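Local coordinates for 3-hydroxyacyl-thioester dehydratase X (Mycobacterium tuberculosis, PDB 4OOB), which catalyses the reversible hydration of trans-2-enoyl-CoA to (3R)-3-hydroxyacyl-CoA across a broad range of chain lengths, with a preference for C8 to C12 substrates, at residues 15-20 with 85-90; 31-36 with 196-201; 36-41 with 78-83; 43-48 with 119-124. All coordinates share one frame; numbering follows the deposited sequence.

Contact 1: residues 15-20 with 85-90; sequences EELPID and DAVGVR
Leu17 and Val87 face each other as a hydrogen-bonded antiparallel pair, and the bumps and hollows of this small surface are arranged around them. Two backbone bonds hold the pair: Leu17 N gives to Val87 O at 2.8 Å, and Val87 N gives to Leu17 O at 2.7 Å. Because both side chains rise on the same face, CB of Leu17 rests against the CG2 branch of Val87 at 3.8 Å. Leu17 CG is anti to the backbone N (chi1 -166°), and beyond it the CD2 methyl slants past Val89, touching CG2 at 4.1 Å. The two gamma branches of Val87 are used separately. CG2 packs on Leu17, while CG1 is crossed at about a right angle by Ile19, whose CD1 approaches it to 4.1 Å. That same Ile19 methyl also dips to the carbonyl of Asp85, with CD1 3.5 Å from O, nestling against the backbone just before Ala86. Across the sheet from Leu17, Glu16 lays its aliphatic portion over a much smaller bump: CG lies 3.7 Å from CB of Ala86, and the carboxylate continues past it on an extended chain. Leu47 of helix 43-57 covers Leu17, Ile19 and Val87 together, and Thr48 reaches Val89. The short strand segments meet at 135°, well short of straight antiparallel. Here is the outermost strand of a hotdog sheet being laid onto its neighbour, with apolar residues turned to the helix that the sheet wraps.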
loop_
_atom_site.group_PDB
_atom_site.type_symbol
_atom_site.label_atom_id
_atom_site.label_comp_id
_atom_site.label_asym_id
_atom_site.label_seq_id
_atom_site.Cartn_x
_atom_site.Cartn_y
_atom_site.Cartn_z
ATOM N N GLU A 15 8.191 0.621 21.186
ATOM C CA GLU A 15 7.924 -0.349 22.247
ATOM C C GLU A 15 6.522 -0.865 22.257
ATOM O O GLU A 15 6.292 -2.066 22.284
ATOM C CB GLU A 15 8.187 0.282 23.625
ATOM C CG GLU A 15 9.618 0.137 24.074
ATOM C CD GLU A 15 9.955 -1.314 24.284
ATOM O OE1 GLU A 15 10.787 -1.850 23.514
ATOM O OE2 GLU A 15 9.344 -1.910 25.199
ATOM N N GLU A 16 5.582 0.050 22.330
ATOM C CA GLU A 16 4.205 -0.342 22.519
ATOM C C GLU A 16 3.400 0.747 21.884
ATOM O O GLU A 16 3.430 1.897 22.330
ATOM C CB GLU A 16 3.845 -0.513 24.007
ATOM C CG GLU A 16 2.353 -0.736 24.257
ATOM C CD GLU A 16 2.051 -1.551 25.509
ATOM O OE1 GLU A 16 2.621 -2.651 25.642
ATOM O OE2 GLU A 16 1.214 -1.114 26.349
ATOM N N LEU A 17 2.728 0.381 20.803
ATOM C CA LEU A 17 1.951 1.304 20.019
ATOM C C LEU A 17 0.501 0.861 20.187
ATOM O O LEU A 17 0.155 -0.292 19.843
ATOM C CB LEU A 17 2.409 1.247 18.554
ATOM C CG LEU A 17 1.949 2.375 17.648
ATOM C CD1 LEU A 17 2.673 3.656 18.024
ATOM C CD2 LEU A 17 2.183 2.017 16.202
ATOM N N PRO A 18 -0.332 1.738 20.795
ATOM C CA PRO A 18 -1.755 1.410 20.924
ATOM C C PRO A 18 -2.476 1.564 19.592
ATOM O O PRO A 18 -2.013 2.255 18.703
ATOM C CB PRO A 18 -2.285 2.442 21.944
ATOM C CG PRO A 18 -1.324 3.584 21.892
ATOM C CD PRO A 18 0.011 3.031 21.428
ATOM N N ILE A 19 -3.605 0.892 19.468
ATOM C CA ILE A 19 -4.427 1.016 18.283
ATOM C C ILE A 19 -5.688 1.762 18.680
ATOM O O ILE A 19 -6.389 1.355 19.595
ATOM C CB ILE A 19 -4.713 -0.385 17.696
ATOM C CG1 ILE A 19 -3.423 -0.910 17.033
ATOM C CG2 ILE A 19 -5.899 -0.364 16.725
ATOM C CD1 ILE A 19 -3.372 -2.409 16.810
ATOM N N ASP A 20 -5.940 2.874 18.001
ATOM C CA ASP A 20 -7.192 3.565 18.096
ATOM C C ASP A 20 -8.305 2.936 17.240
ATOM O O ASP A 20 -8.301 3.084 16.008
ATOM C CB ASP A 20 -7.036 5.007 17.685
ATOM C CG ASP A 20 -8.319 5.759 17.833
ATOM O OD1 ASP A 20 -9.247 5.198 18.462
ATOM O OD2 ASP A 20 -8.424 6.882 17.308
ATOM N N ASP A 85 -5.404 -5.072 20.625
ATOM C CA ASP A 85 -3.959 -5.226 20.821
ATOM C C ASP A 85 -3.216 -3.891 20.855
ATOM O O ASP A 85 -3.625 -2.911 20.243
ATOM C CB ASP A 85 -3.362 -6.068 19.712
ATOM C CG ASP A 85 -3.772 -7.500 19.783
ATOM O OD1 ASP A 85 -4.150 -7.969 20.872
ATOM O OD2 ASP A 85 -3.676 -8.184 18.751
ATOM N N ALA A 86 -2.133 -3.857 21.616
ATOM C CA ALA A 86 -1.095 -2.838 21.454
ATOM C C ALA A 86 0.037 -3.573 20.708
ATOM O O ALA A 86 0.114 -4.813 20.817
ATOM C CB ALA A 86 -0.637 -2.332 22.816
ATOM N N VAL A 87 0.886 -2.869 19.941
ATOM C CA VAL A 87 1.899 -3.570 19.103
ATOM C C VAL A 87 3.343 -3.116 19.245
ATOM O O VAL A 87 3.605 -1.943 19.443
ATOM C CB VAL A 87 1.545 -3.545 17.586
ATOM C CG1 VAL A 87 0.282 -4.310 17.310
ATOM C CG2 VAL A 87 1.468 -2.144 17.029
ATOM N N GLY A 88 4.280 -4.059 19.156
ATOM C CA GLY A 88 5.705 -3.712 19.067
ATOM C C GLY A 88 5.985 -3.466 17.595
ATOM O O GLY A 88 5.476 -4.167 16.741
ATOM N N VAL A 89 6.777 -2.462 17.286
ATOM C CA VAL A 89 7.110 -2.155 15.904
ATOM C C VAL A 89 8.618 -2.026 15.754
ATOM O O VAL A 89 9.278 -1.315 16.484
ATOM C CB VAL A 89 6.421 -0.840 15.464
ATOM C CG1 VAL A 89 6.737 -0.496 14.026
ATOM C CG2 VAL A 89 4.927 -0.945 15.631
ATOM N N ARG A 90 9.166 -2.713 14.774
ATOM C CA ARG A 90 10.544 -2.504 14.387
ATOM C C ARG A 90 10.589 -2.349 12.875
ATOM O O ARG A 90 10.005 -3.150 12.188
ATOM C CB ARG A 90 11.424 -3.683 14.810
ATOM C CG ARG A 90 12.936 -3.427 14.658
ATOM C CD ARG A 90 13.750 -4.724 14.767
ATOM N NE ARG A 90 12.828 -5.708 15.307
ATOM C CZ ARG A 90 12.471 -6.871 14.757
ATOM N NH1 ARG A 90 13.093 -7.365 13.655
ATOM N NH2 ARG A 90 11.504 -7.569 15.393
#

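Contact 2: residues 31-36 with 196-201; sequences TGLRYG and TAAAVL
Leu33 pushes its isobutyl end against the C-terminal end of helix 193-199 and the residues just after it, where Ala198 and Leu201 receive it. CD1 is the leading methyl. It lies 3.3 Å from Ala198 O, a close approach of carbon to a carbonyl oxygen, and 4.1 Å from CB of Leu201. The other branch, CD2, drops onto Ala198 CB at 4.0 Å, so both methyls touch Ala198, CD1 at its carbonyl oxygen and CD2 at its CB. Beside them, Thr31 fills the next position: its CG2 meets the same Ala198 CB at 3.8 Å, and its carbonyl oxygen receives a CA-H...O contact from Ala199, with CA 3.5 Å from O and an angle of 153° at the hydrogen. Ala198 O is not left to methyl groups alone, since Leu201 N donates to it at 3.0 Å.

One shell further out, the threonine hydroxyl turns back to its own helix and bonds to Tyr27 O. Gly32, with positive phi, is the C-prime residue of a Schellman motif in which Leu33 N returns to Ala28 O; this closes helix 21-31 and sends Leu33 towards its partners. Glu205 OE2 receives Arg34 N, and Tyr214 and Phe208 back Leu201. All five residues that touch are buried. A helix capped by a Schellman turn thus docks its last residue and its exit loop on helix 193-199 of the MaoC-like region, consistent with a double-hotdog architecture.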
loop_
_atom_site.group_PDB
_atom_site.type_symbol
_atom_site.label_atom_id
_atom_site.label_comp_id
_atom_site.label_asym_id
_atom_site.label_seq_id
_atom_site.Cartn_x
_atom_site.Cartn_y
_atom_site.Cartn_z
ATOM N N THR A 31 -11.680 2.705 2.862
ATOM C CA THR A 31 -11.223 1.659 1.936
ATOM C C THR A 31 -12.328 0.719 1.467
ATOM O O THR A 31 -12.119 -0.047 0.519
ATOM C CB THR A 31 -10.064 0.844 2.506
ATOM O OG1 THR A 31 -10.467 0.179 3.717
ATOM C CG2 THR A 31 -8.872 1.767 2.784
ATOM N N GLY A 32 -13.510 0.826 2.081
ATOM C CA GLY A 32 -14.631 -0.056 1.808
ATOM C C GLY A 32 -14.430 -1.462 2.376
ATOM O O GLY A 32 -14.884 -2.441 1.801
ATOM N N LEU A 33 -13.700 -1.582 3.467
ATOM C CA LEU A 33 -13.367 -2.860 4.036
ATOM C C LEU A 33 -14.188 -2.989 5.320
ATOM O O LEU A 33 -14.872 -2.038 5.721
ATOM C CB LEU A 33 -11.880 -2.877 4.312
ATOM C CG LEU A 33 -10.938 -3.661 3.418
ATOM C CD1 LEU A 33 -11.338 -3.781 1.951
ATOM C CD2 LEU A 33 -9.549 -3.100 3.533
ATOM N N ARG A 34 -14.165 -4.159 5.939
ATOM C CA ARG A 34 -15.084 -4.470 7.014
ATOM C C ARG A 34 -14.430 -4.058 8.332
ATOM O O ARG A 34 -13.283 -4.357 8.546
ATOM C CB ARG A 34 -15.394 -5.961 7.011
ATOM C CG ARG A 34 -16.722 -6.315 7.666
ATOM C CD ARG A 34 -16.824 -7.791 8.018
ATOM N NE ARG A 34 -16.199 -8.019 9.312
ATOM C CZ ARG A 34 -16.830 -8.088 10.486
ATOM N NH1 ARG A 34 -18.162 -7.986 10.575
ATOM N NH2 ARG A 34 -16.117 -8.283 11.598
ATOM N N TYR A 35 -15.139 -3.326 9.175
ATOM C CA TYR A 35 -14.686 -2.999 10.501
ATOM C C TYR A 35 -15.186 -4.088 11.433
ATOM O O TYR A 35 -16.379 -4.343 11.478
ATOM C CB TYR A 35 -15.224 -1.623 10.957
ATOM C CG TYR A 35 -14.830 -1.264 12.387
ATOM C CD1 TYR A 35 -13.491 -1.369 12.800
ATOM C CD2 TYR A 35 -15.782 -0.828 13.338
ATOM C CE1 TYR A 35 -13.111 -1.051 14.091
ATOM C CE2 TYR A 35 -15.406 -0.527 14.650
ATOM C CZ TYR A 35 -14.067 -0.641 15.021
ATOM O OH TYR A 35 -13.617 -0.352 16.290
ATOM N N GLY A 36 -14.268 -4.674 12.188
ATOM C CA GLY A 36 -14.555 -5.695 13.174
ATOM C C GLY A 36 -13.492 -5.855 14.258
ATOM O O GLY A 36 -12.656 -4.942 14.506
ATOM N N THR A 196 -5.479 1.540 -3.030
ATOM C CA THR A 196 -5.946 0.598 -4.009
ATOM C C THR A 196 -5.654 -0.828 -3.506
ATOM O O THR A 196 -6.487 -1.716 -3.663
ATOM C CB THR A 196 -5.352 0.997 -5.379
ATOM O OG1 THR A 196 -6.394 1.095 -6.364
ATOM C CG2 THR A 196 -4.375 0.127 -5.843
ATOM N N ALA A 197 -4.525 -1.039 -2.820
ATOM C CA ALA A 197 -4.212 -2.389 -2.349
ATOM C C ALA A 197 -5.219 -2.819 -1.323
ATOM O O ALA A 197 -5.500 -4.006 -1.220
ATOM C CB ALA A 197 -2.836 -2.485 -1.765
ATOM N N ALA A 198 -5.735 -1.861 -0.548
ATOM C CA ALA A 198 -6.715 -2.184 0.434
ATOM C C ALA A 198 -8.059 -2.356 -0.270
ATOM O O ALA A 198 -8.702 -3.378 -0.069
ATOM C CB ALA A 198 -6.807 -1.117 1.490
ATOM N N ALA A 199 -8.456 -1.383 -1.108
ATOM C CA ALA A 199 -9.810 -1.378 -1.739
ATOM C C ALA A 199 -10.153 -2.677 -2.515
ATOM O O ALA A 199 -11.281 -3.143 -2.491
ATOM C CB ALA A 199 -9.939 -0.178 -2.637
ATOM N N VAL A 200 -9.155 -3.295 -3.154
ATOM C CA VAL A 200 -9.377 -4.556 -3.933
ATOM C C VAL A 200 -9.748 -5.794 -3.088
ATOM O O VAL A 200 -10.203 -6.808 -3.623
ATOM C CB VAL A 200 -8.178 -4.900 -4.840
ATOM C CG1 VAL A 200 -7.977 -3.808 -5.872
ATOM C CG2 VAL A 200 -6.929 -5.186 -4.038
ATOM N N LEU A 201 -9.594 -5.692 -1.756
ATOM C CA LEU A 201 -9.823 -6.821 -0.868
ATOM C C LEU A 201 -11.285 -6.918 -0.446
ATOM O O LEU A 201 -11.656 -7.845 0.203
ATOM C CB LEU A 201 -8.892 -6.729 0.361
ATOM C CG LEU A 201 -7.377 -6.655 0.095
ATOM C CD1 LEU A 201 -6.560 -6.650 1.378
ATOM C CD2 LEU A 201 -6.942 -7.832 -0.800
#

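Contact 3: residues 36-41 with 78-83; sequences GNQVPL and YRPIAV
Pro80 CB and CG lie over one face of the Gln38 carboxamide, the two side chains running side by side and pointing the same way. CB of Pro80 is 3.5 Å from CD and 3.4 Å from OE1, with NE2 somewhat farther, while CG of the proline comes within 3.5 Å of OE1. A bend at chi2 (-87°) brings CD to the proline. The backbones form a single bridge, Gln38 opposite Ala82. Val83 N donates to Asn37 O at 2.9 Å in an almost straight bond (176°), and Val39 N donates to Ile81 O, which it approaches nearly along the C=O axis.

Two loops of the hotdog fold are thereby joined: one links helix 21-31 to helix 43-57, the other leads from strand 69-77 to strand 86-99. Where a third direct rung might follow, a water stands instead, accepting from Ile81 N at 2.8 Å and donating to Val39 O. Apolar branches close the inner side. Val39 sends CG2 to Ile81 CB and CG1 to Val83 CG2, both crossings oblique, and Val24 of helix 21-31 also packs on Val39. Val83 CG2 further touches Gly36 O at 3.3 Å.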
loop_
_atom_site.group_PDB
_atom_site.type_symbol
_atom_site.label_atom_id
_atom_site.label_comp_id
_atom_site.label_asym_id
_atom_site.label_seq_id
_atom_site.Cartn_x
_atom_site.Cartn_y
_atom_site.Cartn_z
ATOM N N GLY A 36 -14.268 -4.674 12.188
ATOM C CA GLY A 36 -14.555 -5.695 13.174
ATOM C C GLY A 36 -13.492 -5.855 14.258
ATOM O O GLY A 36 -12.656 -4.942 14.506
ATOM N N ASN A 37 -13.521 -7.003 14.939
ATOM C CA ASN A 37 -12.522 -7.278 16.008
ATOM C C ASN A 37 -11.096 -7.328 15.494
ATOM O O ASN A 37 -10.206 -6.906 16.229
ATOM C CB ASN A 37 -12.809 -8.588 16.799
ATOM C CG ASN A 37 -14.173 -8.582 17.460
ATOM O OD1 ASN A 37 -14.677 -7.547 17.949
ATOM N ND2 ASN A 37 -14.805 -9.741 17.448
ATOM N N GLN A 38 -10.887 -7.863 14.271
ATOM C CA GLN A 38 -9.535 -7.893 13.643
ATOM C C GLN A 38 -9.321 -6.683 12.749
ATOM O O GLN A 38 -10.164 -6.351 11.933
ATOM C CB GLN A 38 -9.264 -9.053 12.691
ATOM C CG GLN A 38 -10.073 -10.313 12.753
ATOM C CD GLN A 38 -9.504 -11.262 13.724
ATOM O OE1 GLN A 38 -9.359 -12.458 13.456
ATOM N NE2 GLN A 38 -9.165 -10.738 14.873
ATOM N N VAL A 39 -8.148 -6.067 12.816
ATOM C CA VAL A 39 -7.834 -5.035 11.834
ATOM C C VAL A 39 -7.763 -5.695 10.467
ATOM O O VAL A 39 -7.354 -6.856 10.356
ATOM C CB VAL A 39 -6.514 -4.300 12.132
ATOM C CG1 VAL A 39 -6.591 -3.649 13.517
ATOM C CG2 VAL A 39 -5.327 -5.234 12.016
ATOM N N PRO A 40 -8.162 -4.954 9.429
ATOM C CA PRO A 40 -7.945 -5.402 8.065
ATOM C C PRO A 40 -6.484 -5.723 7.755
ATOM O O PRO A 40 -5.583 -5.080 8.236
ATOM C CB PRO A 40 -8.375 -4.194 7.230
ATOM C CG PRO A 40 -9.269 -3.383 8.132
ATOM C CD PRO A 40 -8.673 -3.576 9.493
ATOM N N LEU A 41 -6.281 -6.711 6.898
ATOM C CA LEU A 41 -4.945 -7.226 6.578
ATOM C C LEU A 41 -3.936 -6.139 6.257
ATOM O O LEU A 41 -2.817 -6.221 6.694
ATOM C CB LEU A 41 -5.065 -8.221 5.409
ATOM C CG LEU A 41 -3.783 -8.773 4.818
ATOM C CD1 LEU A 41 -2.996 -9.627 5.804
ATOM C CD2 LEU A 41 -4.092 -9.558 3.536
ATOM N N TYR A 78 0.982 -13.613 10.063
ATOM C CA TYR A 78 1.072 -14.913 10.770
ATOM C C TYR A 78 -0.148 -15.119 11.628
ATOM O O TYR A 78 -0.609 -16.227 11.789
ATOM C CB TYR A 78 2.365 -15.006 11.617
ATOM C CG TYR A 78 3.605 -14.898 10.741
ATOM C CD1 TYR A 78 4.052 -15.984 9.992
ATOM C CD2 TYR A 78 4.292 -13.701 10.629
ATOM C CE1 TYR A 78 5.175 -15.894 9.155
ATOM C CE2 TYR A 78 5.406 -13.570 9.795
ATOM C CZ TYR A 78 5.850 -14.671 9.047
ATOM O OH TYR A 78 6.929 -14.538 8.209
ATOM N N ARG A 79 -0.649 -14.046 12.219
ATOM C CA ARG A 79 -1.933 -14.083 12.852
ATOM C C ARG A 79 -2.542 -12.707 12.891
ATOM O O ARG A 79 -1.836 -11.733 12.981
ATOM C CB ARG A 79 -1.840 -14.658 14.272
ATOM C CG ARG A 79 -0.865 -13.964 15.218
ATOM C CD ARG A 79 -1.423 -13.841 16.654
ATOM N NE ARG A 79 -2.031 -12.508 16.840
ATOM C CZ ARG A 79 -2.603 -12.039 17.951
ATOM N NH1 ARG A 79 -2.692 -12.771 19.055
ATOM N NH2 ARG A 79 -3.101 -10.809 17.944
ATOM N N PRO A 80 -3.870 -12.636 12.858
ATOM C CA PRO A 80 -4.613 -11.396 12.913
ATOM C C PRO A 80 -4.306 -10.570 14.127
ATOM O O PRO A 80 -4.065 -11.093 15.189
ATOM C CB PRO A 80 -6.085 -11.851 12.999
ATOM C CG PRO A 80 -6.100 -13.236 12.453
ATOM C CD PRO A 80 -4.753 -13.810 12.758
ATOM N N ILE A 81 -4.337 -9.274 13.949
ATOM C CA ILE A 81 -4.101 -8.344 15.030
ATOM C C ILE A 81 -5.451 -7.777 15.475
ATOM O O ILE A 81 -6.252 -7.315 14.656
ATOM C CB ILE A 81 -3.179 -7.206 14.562
ATOM C CG1 ILE A 81 -1.783 -7.758 14.253
ATOM C CG2 ILE A 81 -3.082 -6.112 15.623
ATOM C CD1 ILE A 81 -0.931 -6.779 13.480
ATOM N N ALA A 82 -5.702 -7.858 16.775
ATOM C CA ALA A 82 -6.942 -7.383 17.315
ATOM C C ALA A 82 -6.892 -5.858 17.408
ATOM O O ALA A 82 -5.852 -5.243 17.595
ATOM C CB ALA A 82 -7.256 -8.028 18.671
ATOM N N VAL A 83 -8.042 -5.256 17.187
ATOM C CA VAL A 83 -8.244 -3.856 17.445
ATOM C C VAL A 83 -7.825 -3.536 18.907
ATOM O O VAL A 83 -7.327 -2.457 19.202
ATOM C CB VAL A 83 -9.719 -3.586 17.131
ATOM C CG1 VAL A 83 -10.237 -2.324 17.773
ATOM C CG2 VAL A 83 -9.897 -3.547 15.628
HETATM O O HOH W 1 -5.128 -8.466 11.345
#

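Contact 4: residues 43-48 with 119-124; sequences YPFALT and WHQVTT
Trp119 reaches from strand 116-128 to the first turn of helix 43-57, where Pro44 lies on one face of its indole. Followed outward, CB meets Ile81 from a neighbouring loop. CG, anti to the backbone N (chi1 -172°), starts the ring system 4.1 Å from Pro44 CG. NE1 passes 3.6 Å from that same Pro44 CG, and its hydrogen bond goes to Leu41 O, just before the helix. CE2 has Pro44 CB 3.5 Å away; that proline CB stands 3.4 Å from the centroid of the six-membered ring and only 6° off its normal, a well-centred CH-pi contact. The far corner, CH2, comes within 3.6 Å of Phe45 N.

Next along the strand, Gln121 sets its carboxamide end at the edge of the Phe45 ring, near CD1, with the two planes steeply inclined. Thr123 OG1 is a further edge neighbour, 3.8 Å from CE1. On the helix, Pro44 O takes two bonds from Thr48, one from the backbone N and one from OG1 at 2.8 Å, holding the first turn closed. Alternate residues of the strand thus point one way, and the helix lies across them at 76°: the sheet wrapped around a buried central helix that defines the hotdog fold.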
loop_
_atom_site.group_PDB
_atom_site.type_symbol
_atom_site.label_atom_id
_atom_site.label_comp_id
_atom_site.label_asym_id
_atom_site.label_seq_id
_atom_site.Cartn_x
_atom_site.Cartn_y
_atom_site.Cartn_z
ATOM N N TYR A 43 -4.104 -2.857 7.176
ATOM C CA TYR A 43 -4.208 -1.695 8.040
ATOM C C TYR A 43 -2.881 -1.346 8.752
ATOM O O TYR A 43 -2.598 -0.174 8.981
ATOM C CB TYR A 43 -5.366 -1.837 9.054
ATOM C CG TYR A 43 -5.294 -0.760 10.110
ATOM C CD1 TYR A 43 -5.740 0.504 9.825
ATOM C CD2 TYR A 43 -4.727 -0.992 11.360
ATOM C CE1 TYR A 43 -5.632 1.514 10.740
ATOM C CE2 TYR A 43 -4.630 0.017 12.289
ATOM C CZ TYR A 43 -5.066 1.277 11.951
ATOM O OH TYR A 43 -5.001 2.357 12.812
ATOM N N PRO A 44 -2.077 -2.371 9.110
ATOM C CA PRO A 44 -0.844 -2.056 9.814
ATOM C C PRO A 44 0.149 -1.308 8.945
ATOM O O PRO A 44 1.098 -0.739 9.483
ATOM C CB PRO A 44 -0.300 -3.433 10.241
ATOM C CG PRO A 44 -1.511 -4.271 10.322
ATOM C CD PRO A 44 -2.414 -3.806 9.219
ATOM N N PHE A 45 -0.090 -1.249 7.636
ATOM C CA PHE A 45 0.652 -0.307 6.832
ATOM C C PHE A 45 0.397 1.112 7.335
ATOM O O PHE A 45 1.346 1.875 7.562
ATOM C CB PHE A 45 0.344 -0.404 5.317
ATOM C CG PHE A 45 1.131 0.580 4.490
ATOM C CD1 PHE A 45 2.324 0.208 3.858
ATOM C CD2 PHE A 45 0.694 1.869 4.324
ATOM C CE1 PHE A 45 3.055 1.115 3.097
ATOM C CE2 PHE A 45 1.439 2.799 3.584
ATOM C CZ PHE A 45 2.599 2.413 2.939
ATOM N N ALA A 46 -0.858 1.501 7.464
ATOM C CA ALA A 46 -1.139 2.878 7.946
ATOM C C ALA A 46 -0.620 3.093 9.366
ATOM O O ALA A 46 0.016 4.096 9.697
ATOM C CB ALA A 46 -2.614 3.195 7.857
ATOM N N LEU A 47 -0.843 2.115 10.214
ATOM C CA LEU A 47 -0.478 2.254 11.606
ATOM C C LEU A 47 1.027 2.517 11.815
ATOM O O LEU A 47 1.422 3.287 12.708
ATOM C CB LEU A 47 -0.869 0.965 12.326
ATOM C CG LEU A 47 -0.609 0.832 13.835
ATOM C CD1 LEU A 47 -1.534 1.729 14.649
ATOM C CD2 LEU A 47 -0.773 -0.631 14.221
ATOM N N THR A 48 1.853 1.805 11.046
ATOM C CA THR A 48 3.312 1.839 11.200
ATOM C C THR A 48 3.969 2.916 10.374
ATOM O O THR A 48 5.115 3.243 10.618
ATOM C CB THR A 48 3.975 0.462 10.884
ATOM O OG1 THR A 48 3.755 0.089 9.529
ATOM C CG2 THR A 48 3.444 -0.671 11.799
ATOM N N TRP A 119 2.762 -9.908 12.100
ATOM C CA TRP A 119 2.571 -9.267 10.796
ATOM C C TRP A 119 3.899 -8.648 10.336
ATOM O O TRP A 119 4.552 -7.913 11.080
ATOM C CB TRP A 119 1.447 -8.221 10.939
ATOM C CG TRP A 119 0.871 -7.501 9.686
ATOM C CD1 TRP A 119 -0.323 -7.776 9.042
ATOM C CD2 TRP A 119 1.420 -6.360 9.019
ATOM N NE1 TRP A 119 -0.552 -6.867 8.013
ATOM C CE2 TRP A 119 0.501 -5.991 7.973
ATOM C CE3 TRP A 119 2.573 -5.615 9.200
ATOM C CZ2 TRP A 119 0.730 -4.932 7.122
ATOM C CZ3 TRP A 119 2.811 -4.563 8.365
ATOM C CH2 TRP A 119 1.889 -4.217 7.318
ATOM N N HIS A 120 4.272 -8.971 9.110
ATOM C CA HIS A 120 5.547 -8.608 8.531
ATOM C C HIS A 120 5.326 -7.944 7.172
ATOM O O HIS A 120 4.533 -8.432 6.364
ATOM C CB HIS A 120 6.388 -9.900 8.355
ATOM C CG HIS A 120 7.730 -9.672 7.742
ATOM N ND1 HIS A 120 8.864 -9.387 8.484
ATOM C CD2 HIS A 120 8.126 -9.706 6.457
ATOM C CE1 HIS A 120 9.888 -9.219 7.666
ATOM N NE2 HIS A 120 9.461 -9.403 6.431
ATOM N N GLN A 121 6.081 -6.897 6.879
ATOM C CA GLN A 121 5.961 -6.234 5.593
ATOM C C GLN A 121 7.292 -5.783 4.939
ATOM O O GLN A 121 8.165 -5.289 5.603
ATOM C CB GLN A 121 5.050 -5.052 5.751
ATOM C CG GLN A 121 4.959 -4.147 4.553
ATOM C CD GLN A 121 4.001 -3.011 4.834
ATOM O OE1 GLN A 121 2.893 -3.033 4.344
ATOM N NE2 GLN A 121 4.400 -2.050 5.679
ATOM N N VAL A 122 7.371 -5.974 3.616
ATOM C CA VAL A 122 8.382 -5.406 2.746
ATOM C C VAL A 122 7.664 -4.456 1.748
ATOM O O VAL A 122 6.789 -4.846 0.954
ATOM C CB VAL A 122 9.204 -6.453 1.986
ATOM C CG1 VAL A 122 10.422 -5.798 1.331
ATOM C CG2 VAL A 122 9.680 -7.614 2.910
ATOM N N THR A 123 8.021 -3.188 1.879
ATOM C CA THR A 123 7.479 -2.135 1.114
ATOM C C THR A 123 8.666 -1.608 0.333
ATOM O O THR A 123 9.714 -1.296 0.914
ATOM C CB THR A 123 7.012 -0.986 2.034
ATOM O OG1 THR A 123 5.859 -1.407 2.775
ATOM C CG2 THR A 123 6.739 0.320 1.221
ATOM N N THR A 124 8.478 -1.436 -0.952
ATOM C CA THR A 124 9.498 -0.896 -1.762
ATOM C C THR A 124 8.981 0.396 -2.339
ATOM O O THR A 124 7.971 0.425 -3.032
ATOM C CB THR A 124 9.849 -1.928 -2.851
ATOM O OG1 THR A 124 10.386 -3.069 -2.197
ATOM C CG2 THR A 124 10.877 -1.436 -3.775
#

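From the N terminus, the chain leaves the edge strand at 15-20, and contact 1 closes when 85-90 returns beside it. Inside that loop, contact 3 joins 36-41 to 78-83, so it is nested in contact 1; the salt bridge from Arg79 to Asp85 ties the two together. Contact 2 opens at 31-36, shares Gly36 with contact 3, and closes only at 196-201. Its long loop encloses contacts 3 and 4 and crosses contact 1. Contact 4, from 43-48 to 119-124, crosses both contact 1 and contact 3. Together they tie edge strand, central helix, connecting loops and the MaoC-like helix 193-199, and Leu33 packs on Pro40 between contacts 2 and 3.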